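Local coordinates for protein putative hydrolase (Acinetobacter sp. NBRC 100985, PDB 4XUK) that probably hydrolyses organophosphate triesters and lactones at a two-zinc centre of the metallo-beta-lactamase superfamily, at residues Thr129-Leu141 with Asn193-Glu205. The protein carries 2 engineered substitutions. Numbering follows the deposited sequence.
With ZN (zinc ion), chain D.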
ATOM      1  N   THR A 129     -28.612  12.200  -0.195  1.00 17.93           N
ATOM      2  CA  THR A 129     -28.521  13.636  -0.340  1.00 17.96           C
ATOM      3  C   THR A 129     -27.073  14.108  -0.260  1.00 21.08           C
ATOM      4  O   THR A 129     -26.253  13.621   0.547  1.00 16.69           O
ATOM      5  CB  THR A 129     -29.516  14.404   0.571  1.00 26.05           C
ATOM      6  OG1 THR A 129     -28.892  15.551   1.175  1.00 29.07           O
ATOM      7  CG2 THR A 129     -30.080  13.499   1.594  1.00 18.67           C
ATOM      8  N   VAL A 130     -26.778  15.036  -1.158  1.00 16.64           N
ATOM      9  CA  VAL A 130     -25.436  15.515  -1.413  1.00 18.10           C
ATOM     10  C   VAL A 130     -25.249  16.846  -0.692  1.00 17.65           C
ATOM     11  O   VAL A 130     -26.115  17.742  -0.783  1.00 18.68           O
ATOM     12  CB  VAL A 130     -25.230  15.692  -2.934  1.00 14.94           C
ATOM     13  CG1 VAL A 130     -23.889  16.326  -3.232  1.00 15.52           C
ATOM     14  CG2 VAL A 130     -25.370  14.348  -3.650  1.00 17.92           C
ATOM     15  N   TYR A 131     -24.141  16.953   0.044  1.00 15.33           N
ATOM     16  CA  TYR A 131     -23.766  18.181   0.759  1.00 17.44           C
ATOM     17  C   TYR A 131     -22.435  18.726   0.271  1.00 19.39           C
ATOM     18  O   TYR A 131     -21.497  17.964  -0.004  1.00 18.96           O
ATOM     19  CB  TYR A 131     -23.570  17.904   2.246  1.00 17.62           C
ATOM     20  CG  TYR A 131     -24.820  17.601   3.018  1.00 19.93           C
ATOM     21  CD1 TYR A 131     -25.391  16.335   2.989  1.00 17.37           C
ATOM     22  CD2 TYR A 131     -25.409  18.574   3.807  1.00 19.82           C
ATOM     23  CE1 TYR A 131     -26.545  16.055   3.718  1.00 22.93           C
ATOM     24  CE2 TYR A 131     -26.559  18.308   4.534  1.00 20.66           C
ATOM     25  CZ  TYR A 131     -27.112  17.048   4.489  1.00 23.55           C
ATOM     26  OH  TYR A 131     -28.253  16.795   5.217  1.00 23.05           O
ATOM     27  N   VAL A 132     -22.333  20.049   0.228  1.00 16.99           N
ATOM     28  CA  VAL A 132     -21.064  20.719  -0.052  1.00 16.96           C
ATOM     29  C   VAL A 132     -21.158  22.072   0.664  1.00 21.41           C
ATOM     30  O   VAL A 132     -22.267  22.517   1.005  1.00 18.62           O
ATOM     31  CB  VAL A 132     -20.866  20.881  -1.579  1.00 16.67           C
ATOM     32  CG1 VAL A 132     -21.862  21.908  -2.132  1.00 16.67           C
ATOM     33  CG2 VAL A 132     -19.422  21.242  -1.918  1.00 17.05           C
ATOM     34  N   SER A 133     -20.030  22.727   0.924  1.00 16.07           N
ATOM     35  CA  SER A 133     -20.092  23.958   1.709  1.00 19.77           C
ATOM     36  C   SER A 133     -20.800  25.092   0.962  1.00 20.65           C
ATOM     37  O   SER A 133     -20.760  25.165  -0.273  1.00 18.03           O
ATOM     38  CB  SER A 133     -18.702  24.412   2.146  1.00 18.85           C
ATOM     39  OG  SER A 133     -18.067  25.156   1.122  1.00 17.54           O
ATOM     40  N   ASN A 134     -21.431  25.952   1.726  1.00 21.22           N
ATOM     41  CA  ASN A 134     -22.021  27.185   1.245  1.00 25.09           C
ATOM     42  C   ASN A 134     -21.080  28.010   0.370  1.00 22.14           C
ATOM     43  O   ASN A 134     -21.411  28.390  -0.707  1.00 16.60           O
ATOM     44  CB  ASN A 134     -22.567  28.028   2.416  1.00 28.39           C
ATOM     45  CG  ASN A 134     -21.496  28.395   3.462  1.00 31.84           C
ATOM     46  OD1 ASN A 134     -20.466  27.780   3.580  1.00 28.86           O
ATOM     47  ND2 ASN A 134     -21.782  29.402   4.230  1.00 39.83           N
ATOM     48  N   ASP A 135     -19.887  28.222   0.881  1.00 23.08           N
ATOM     49  CA  ASP A 135     -18.866  28.996   0.176  1.00 23.10           C
ATOM     50  C   ASP A 135     -18.508  28.340  -1.161  1.00 22.67           C
ATOM     51  O   ASP A 135     -18.289  29.022  -2.160  1.00 20.34           O
ATOM     52  CB  ASP A 135     -17.599  29.135   1.036  1.00 20.25           C
ATOM     53  CG  ASP A 135     -17.819  29.967   2.290  1.00 28.32           C
ATOM     54  OD1 ASP A 135     -18.866  30.636   2.395  1.00 25.60           O
ATOM     55  OD2 ASP A 135     -16.933  29.955   3.174  1.00 28.02           O
ATOM     56  N   GLU A 136     -18.463  27.011  -1.180  1.00 19.47           N
ATOM     57  CA  GLU A 136     -18.045  26.288  -2.378  1.00 18.68           C
ATOM     58  C   GLU A 136     -19.100  26.388  -3.469  1.00 17.92           C
ATOM     59  O   GLU A 136     -18.782  26.681  -4.621  1.00 18.39           O
ATOM     60  CB  GLU A 136     -17.758  24.819  -2.049  1.00 17.16           C
ATOM     61  CG  GLU A 136     -17.273  24.010  -3.248  1.00 16.48           C
ATOM     62  CD  GLU A 136     -15.836  24.321  -3.650  1.00 19.37           C
ATOM     63  OE1 GLU A 136     -15.149  25.078  -2.930  1.00 18.78           O
ATOM     64  OE2 GLU A 136     -15.375  23.777  -4.683  1.00 19.34           O
ATOM     65  N   ALA A 137     -20.355  26.157  -3.098  1.00 18.46           N
ATOM     66  CA  ALA A 137     -21.460  26.256  -4.048  1.00 21.18           C
ATOM     67  C   ALA A 137     -21.584  27.690  -4.560  1.00 21.60           C
ATOM     68  O   ALA A 137     -21.846  27.914  -5.745  1.00 24.18           O
ATOM     69  CB  ALA A 137     -22.753  25.811  -3.396  1.00 19.25           C
ATOM     70  N   SER A 138     -21.399  28.657  -3.668  1.00 22.01           N
ATOM     71  CA  SER A 138     -21.467  30.063  -4.070  1.00 22.95           C
ATOM     72  C   SER A 138     -20.467  30.408  -5.170  1.00 24.69           C
ATOM     73  O   SER A 138     -20.815  31.084  -6.145  1.00 22.93           O
ATOM     74  CB  SER A 138     -21.258  30.983  -2.872  1.00 23.32           C
ATOM     75  OG  SER A 138     -22.391  30.976  -2.033  1.00 30.10           O
ATOM     76  N   PHE A 139     -19.232  29.937  -5.028  1.00 24.20           N
ATOM     77  CA  PHE A 139     -18.200  30.243  -6.011  1.00 23.02           C
ATOM     78  C   PHE A 139     -18.481  29.626  -7.377  1.00 23.08           C
ATOM     79  O   PHE A 139     -18.285  30.276  -8.406  1.00 19.47           O
ATOM     80  CB  PHE A 139     -16.831  29.775  -5.508  1.00 22.92           C
ATOM     81  CG  PHE A 139     -15.747  29.836  -6.549  1.00 22.04           C
ATOM     82  CD1 PHE A 139     -15.158  31.053  -6.890  1.00 22.13           C
ATOM     83  CD2 PHE A 139     -15.299  28.682  -7.171  1.00 20.17           C
ATOM     84  CE1 PHE A 139     -14.148  31.112  -7.839  1.00 23.00           C
ATOM     85  CE2 PHE A 139     -14.287  28.732  -8.127  1.00 22.55           C
ATOM     86  CZ  PHE A 139     -13.709  29.952  -8.460  1.00 17.76           C
ATOM     87  N   TRP A 140     -18.928  28.373  -7.392  1.00 21.83           N
ATOM     88  CA  TRP A 140     -19.117  27.657  -8.655  1.00 20.55           C
ATOM     89  C   TRP A 140     -20.463  27.885  -9.348  1.00 26.33           C
ATOM     90  O   TRP A 140     -20.590  27.606 -10.545  1.00 25.44           O
ATOM     91  CB  TRP A 140     -18.936  26.157  -8.443  1.00 22.54           C
ATOM     92  CG  TRP A 140     -17.532  25.766  -8.110  1.00 18.98           C
ATOM     93  CD1 TRP A 140     -17.057  25.357  -6.898  1.00 18.90           C
ATOM     94  CD2 TRP A 140     -16.418  25.741  -9.011  1.00 19.20           C
ATOM     95  NE1 TRP A 140     -15.710  25.084  -6.990  1.00 19.44           N
ATOM     96  CE2 TRP A 140     -15.298  25.315  -8.278  1.00 18.64           C
ATOM     97  CE3 TRP A 140     -16.260  26.048 -10.364  1.00 21.77           C
ATOM     98  CZ2 TRP A 140     -14.037  25.178  -8.859  1.00 20.37           C
ATOM     99  CZ3 TRP A 140     -15.006  25.922 -10.936  1.00 22.70           C
ATOM    100  CH2 TRP A 140     -13.914  25.493 -10.186  1.00 19.42           C
ATOM    101  N   LEU A 141     -21.468  28.357  -8.612  1.00 21.11           N
ATOM    102  CA  LEU A 141     -22.828  28.417  -9.154  1.00 25.84           C
ATOM    103  C   LEU A 141     -23.374  29.843  -9.318  1.00 32.80           C
ATOM    104  O   LEU A 141     -24.548  30.033  -9.650  1.00 41.99           O
ATOM    105  CB  LEU A 141     -23.769  27.545  -8.310  1.00 26.59           C
ATOM    106  CG  LEU A 141     -23.380  26.059  -8.248  1.00 25.68           C
ATOM    107  CD1 LEU A 141     -24.269  25.233  -7.309  1.00 22.92           C
ATOM    108  CD2 LEU A 141     -23.390  25.453  -9.627  1.00 25.74           C
ATOM    109  N   ASN A 193     -13.128  23.994   7.798  1.00 22.25           N
ATOM    110  CA  ASN A 193     -12.762  24.849   6.692  1.00 20.69           C
ATOM    111  C   ASN A 193     -11.291  24.688   6.342  1.00 23.98           C
ATOM    112  O   ASN A 193     -10.402  24.924   7.169  1.00 19.66           O
ATOM    113  CB  ASN A 193     -13.091  26.312   6.979  1.00 25.01           C
ATOM    114  CG  ASN A 193     -12.845  27.194   5.776  1.00 21.63           C
ATOM    115  OD1 ASN A 193     -11.709  27.335   5.322  1.00 23.08           O
ATOM    116  ND2 ASN A 193     -13.908  27.781   5.242  1.00 22.21           N
ATOM    117  N   THR A 194     -11.040  24.271   5.107  1.00 20.16           N
ATOM    118  CA  THR A 194      -9.678  24.133   4.623  1.00 20.99           C
ATOM    119  C   THR A 194      -9.599  24.787   3.248  1.00 18.27           C
ATOM    120  O   THR A 194      -9.126  24.196   2.287  1.00 17.26           O
ATOM    121  CB  THR A 194      -9.237  22.656   4.573  1.00 19.45           C
ATOM    122  OG1 THR A 194     -10.173  21.888   3.803  1.00 17.31           O
ATOM    123  CG2 THR A 194      -9.152  22.078   5.975  1.00 23.12           C
ATOM    124  N   ALA A 195     -10.087  26.019   3.173  1.00 19.27           N
ATOM    125  CA  ALA A 195     -10.117  26.769   1.923  1.00 20.69           C
ATOM    126  C   ALA A 195      -8.734  27.083   1.371  1.00 19.72           C
ATOM    127  O   ALA A 195      -7.756  27.145   2.112  1.00 19.01           O
ATOM    128  CB  ALA A 195     -10.906  28.067   2.104  1.00 20.80           C
ATOM    129  N   GLY A 196      -8.681  27.300   0.060  1.00 19.08           N
ATOM    130  CA  GLY A 196      -7.458  27.683  -0.620  1.00 19.51           C
ATOM    131  C   GLY A 196      -7.419  26.980  -1.954  1.00 19.39           C
ATOM    132  O   GLY A 196      -7.421  27.618  -3.010  1.00 19.94           O
ATOM    133  N   HIS A 197      -7.378  25.651  -1.904  1.00 18.27           N
ATOM    134  CA  HIS A 197      -7.456  24.851  -3.118  1.00 18.67           C
ATOM    135  C   HIS A 197      -8.666  25.267  -3.948  1.00 17.85           C
ATOM    136  O   HIS A 197      -8.573  25.399  -5.164  1.00 18.48           O
ATOM    137  CB  HIS A 197      -7.540  23.369  -2.772  1.00 18.47           C
ATOM    138  CG  HIS A 197      -7.653  22.481  -3.965  1.00 16.30           C
ATOM    139  ND1 HIS A 197      -6.647  22.346  -4.899  1.00 17.29           N
ATOM    140  CD2 HIS A 197      -8.656  21.664  -4.370  1.00 18.21           C
ATOM    141  CE1 HIS A 197      -7.031  21.484  -5.828  1.00 14.29           C
ATOM    142  NE2 HIS A 197      -8.243  21.059  -5.528  1.00 20.63           N
ATOM    143  N   THR A 198      -9.800  25.462  -3.278  1.00 17.93           N
ATOM    144  CA  THR A 198     -10.957  26.131  -3.869  1.00 18.48           C
ATOM    145  C   THR A 198     -11.506  27.041  -2.790  1.00 18.22           C
ATOM    146  O   THR A 198     -11.215  26.835  -1.609  1.00 19.21           O
ATOM    147  CB  THR A 198     -12.076  25.149  -4.301  1.00 18.19           C
ATOM    148  OG1 THR A 198     -12.647  24.529  -3.145  1.00 20.22           O
ATOM    149  CG2 THR A 198     -11.550  24.089  -5.276  1.00 16.54           C
ATOM    150  N   PRO A 199     -12.319  28.038  -3.174  1.00 22.06           N
ATOM    151  CA  PRO A 199     -12.731  29.006  -2.148  1.00 21.81           C
ATOM    152  C   PRO A 199     -13.574  28.409  -1.019  1.00 19.73           C
ATOM    153  O   PRO A 199     -13.626  29.005   0.060  1.00 22.76           O
ATOM    154  CB  PRO A 199     -13.523  30.043  -2.949  1.00 20.22           C
ATOM    155  CG  PRO A 199     -12.949  29.961  -4.336  1.00 20.02           C
ATOM    156  CD  PRO A 199     -12.660  28.494  -4.535  1.00 18.47           C
ATOM    157  N   GLY A 200     -14.205  27.256  -1.242  1.00 18.97           N
ATOM    158  CA  GLY A 200     -15.035  26.648  -0.213  1.00 19.96           C
ATOM    159  C   GLY A 200     -14.646  25.213   0.096  1.00 20.79           C
ATOM    160  O   GLY A 200     -15.488  24.397   0.494  1.00 19.23           O
ATOM    161  N   HIS A 201     -13.362  24.904  -0.074  1.00 20.55           N
ATOM    162  CA  HIS A 201     -12.873  23.559   0.207  1.00 18.23           C
ATOM    163  C   HIS A 201     -12.999  23.272   1.689  1.00 17.99           C
ATOM    164  O   HIS A 201     -12.568  24.075   2.518  1.00 18.81           O
ATOM    165  CB  HIS A 201     -11.417  23.403  -0.244  1.00 17.77           C
ATOM    166  CG  HIS A 201     -10.919  21.992  -0.186  1.00 16.74           C
ATOM    167  ND1 HIS A 201     -10.490  21.400   0.982  1.00 17.67           N
ATOM    168  CD2 HIS A 201     -10.794  21.052  -1.153  1.00 15.71           C
ATOM    169  CE1 HIS A 201     -10.114  20.157   0.730  1.00 17.25           C
ATOM    170  NE2 HIS A 201     -10.295  19.919  -0.555  1.00 16.72           N
ATOM    171  N   PHE A 202     -13.615  22.140   2.020  1.00 15.32           N
ATOM    172  CA  PHE A 202     -13.739  21.709   3.404  1.00 18.14           C
ATOM    173  C   PHE A 202     -13.242  20.280   3.561  1.00 18.69           C
ATOM    174  O   PHE A 202     -13.314  19.469   2.623  1.00 18.96           O
ATOM    175  CB  PHE A 202     -15.206  21.725   3.852  1.00 18.62           C
ATOM    176  CG  PHE A 202     -15.652  23.018   4.497  1.00 19.64           C
ATOM    177  CD1 PHE A 202     -15.725  24.192   3.761  1.00 17.90           C
ATOM    178  CD2 PHE A 202     -16.043  23.041   5.830  1.00 22.50           C
ATOM    179  CE1 PHE A 202     -16.162  25.384   4.352  1.00 23.92           C
ATOM    180  CE2 PHE A 202     -16.479  24.222   6.424  1.00 22.64           C
ATOM    181  CZ  PHE A 202     -16.532  25.394   5.684  1.00 20.16           C
ATOM    182  N   SER A 203     -12.763  19.961   4.756  1.00 18.07           N
ATOM    183  CA  SER A 203     -12.451  18.583   5.097  1.00 17.07           C
ATOM    184  C   SER A 203     -13.489  18.117   6.110  1.00 18.57           C
ATOM    185  O   SER A 203     -14.220  18.940   6.660  1.00 20.84           O
ATOM    186  CB  SER A 203     -11.031  18.469   5.661  1.00 17.37           C
ATOM    187  OG  SER A 203     -10.087  19.034   4.767  1.00 20.51           O
ATOM    188  N   TYR A 204     -13.558  16.806   6.352  1.00 19.06           N
ATOM    189  CA  TYR A 204     -14.561  16.250   7.245  1.00 17.71           C
ATOM    190  C   TYR A 204     -13.906  15.351   8.287  1.00 21.29           C
ATOM    191  O   TYR A 204     -13.129  14.454   7.943  1.00 19.18           O
ATOM    192  CB  TYR A 204     -15.599  15.458   6.440  1.00 18.56           C
ATOM    193  CG  TYR A 204     -16.308  16.292   5.403  1.00 17.75           C
ATOM    194  CD1 TYR A 204     -17.298  17.197   5.776  1.00 17.19           C
ATOM    195  CD2 TYR A 204     -15.985  16.187   4.053  1.00 18.13           C
ATOM    196  CE1 TYR A 204     -17.951  17.969   4.837  1.00 19.66           C
ATOM    197  CE2 TYR A 204     -16.640  16.958   3.098  1.00 16.97           C
ATOM    198  CZ  TYR A 204     -17.613  17.850   3.500  1.00 17.09           C
ATOM    199  OH  TYR A 204     -18.274  18.627   2.563  1.00 17.91           O
ATOM    200  N   GLU A 205     -14.210  15.598   9.561  1.00 21.63           N
ATOM    201  CA  GLU A 205     -13.647  14.791  10.643  1.00 22.79           C
ATOM    202  C   GLU A 205     -14.695  13.881  11.288  1.00 23.11           C
ATOM    203  O   GLU A 205     -15.791  14.329  11.661  1.00 20.86           O
ATOM    204  CB  GLU A 205     -12.990  15.680  11.701  1.00 22.53           C
ATOM    205  CG  GLU A 205     -12.266  14.885  12.789  1.00 29.23           C
ATOM    206  CD  GLU A 205     -11.527  15.778  13.764  1.00 37.64           C
ATOM    207  OE1 GLU A 205     -11.721  17.011  13.706  1.00 40.69           O
ATOM    208  OE2 GLU A 205     -10.754  15.241  14.581  1.00 40.92           O
TER
HETATM  209 ZN    ZN D 402      -9.455  19.548  -6.486  1.00 20.00          ZN
HETATM  210  O   HOH W   1     -17.204  21.938   0.623  1.00 20.09           O
HETATM  211  O   HOH W   2     -14.294  29.234   2.972  1.00 26.42           O
HETATM  212  O   HOH W   3     -16.664  29.051   5.641  1.00 31.09           O
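With CG trans to its backbone N (chi1 -178°) and a bend at chi2 (74°), the side chain of E136 leaves helix 134-141 and meets T198 at about a right angle. T198 places its hydroxyl between its own N and carbonyl carbon, and T198 OG1 donates to E136 OE1 at 2.6 Å, on the syn side and tilted somewhat out of the carboxylate plane. E136 OE1 also accepts a weak bond from G200 N at 2.9 Å, in the type I turn T198-H201. E136 OE2 accepts from W140 NE1 at 2.7 Å, from above the carboxylate plane, so partners on both oxygens limit rotation of the carboxylate. The two backbones come nearest at G200 and E136, CA to CA 3.7 Å; G200, having no side chain, lets the turn backbone lie directly against the start of the helix. S133 is the N-cap residue; its OG accepts from E136 N and donates to G200 O at 2.8 Å, in the carbonyl plane on a lone pair. P199 CG sits 3.6 Å from the F139 ring centroid, 16° off the normal, a CH-pi contact over one face. On the D135 side, two waters link D135 OD2 to N193 ND2, one of them weakly at the N193 end; the other also donates to P199 O. Next to the turn, H197 NE2 binds zinc at 2.2 Å, completing a site with H108, H110 and D218, while H201 NE2 accepts from D218 N. The buried carboxylate thus receives hydroxyl, amide and indole donors, which would probably stabilise its negative charge and tie the helix start to the turn following a zinc ligand.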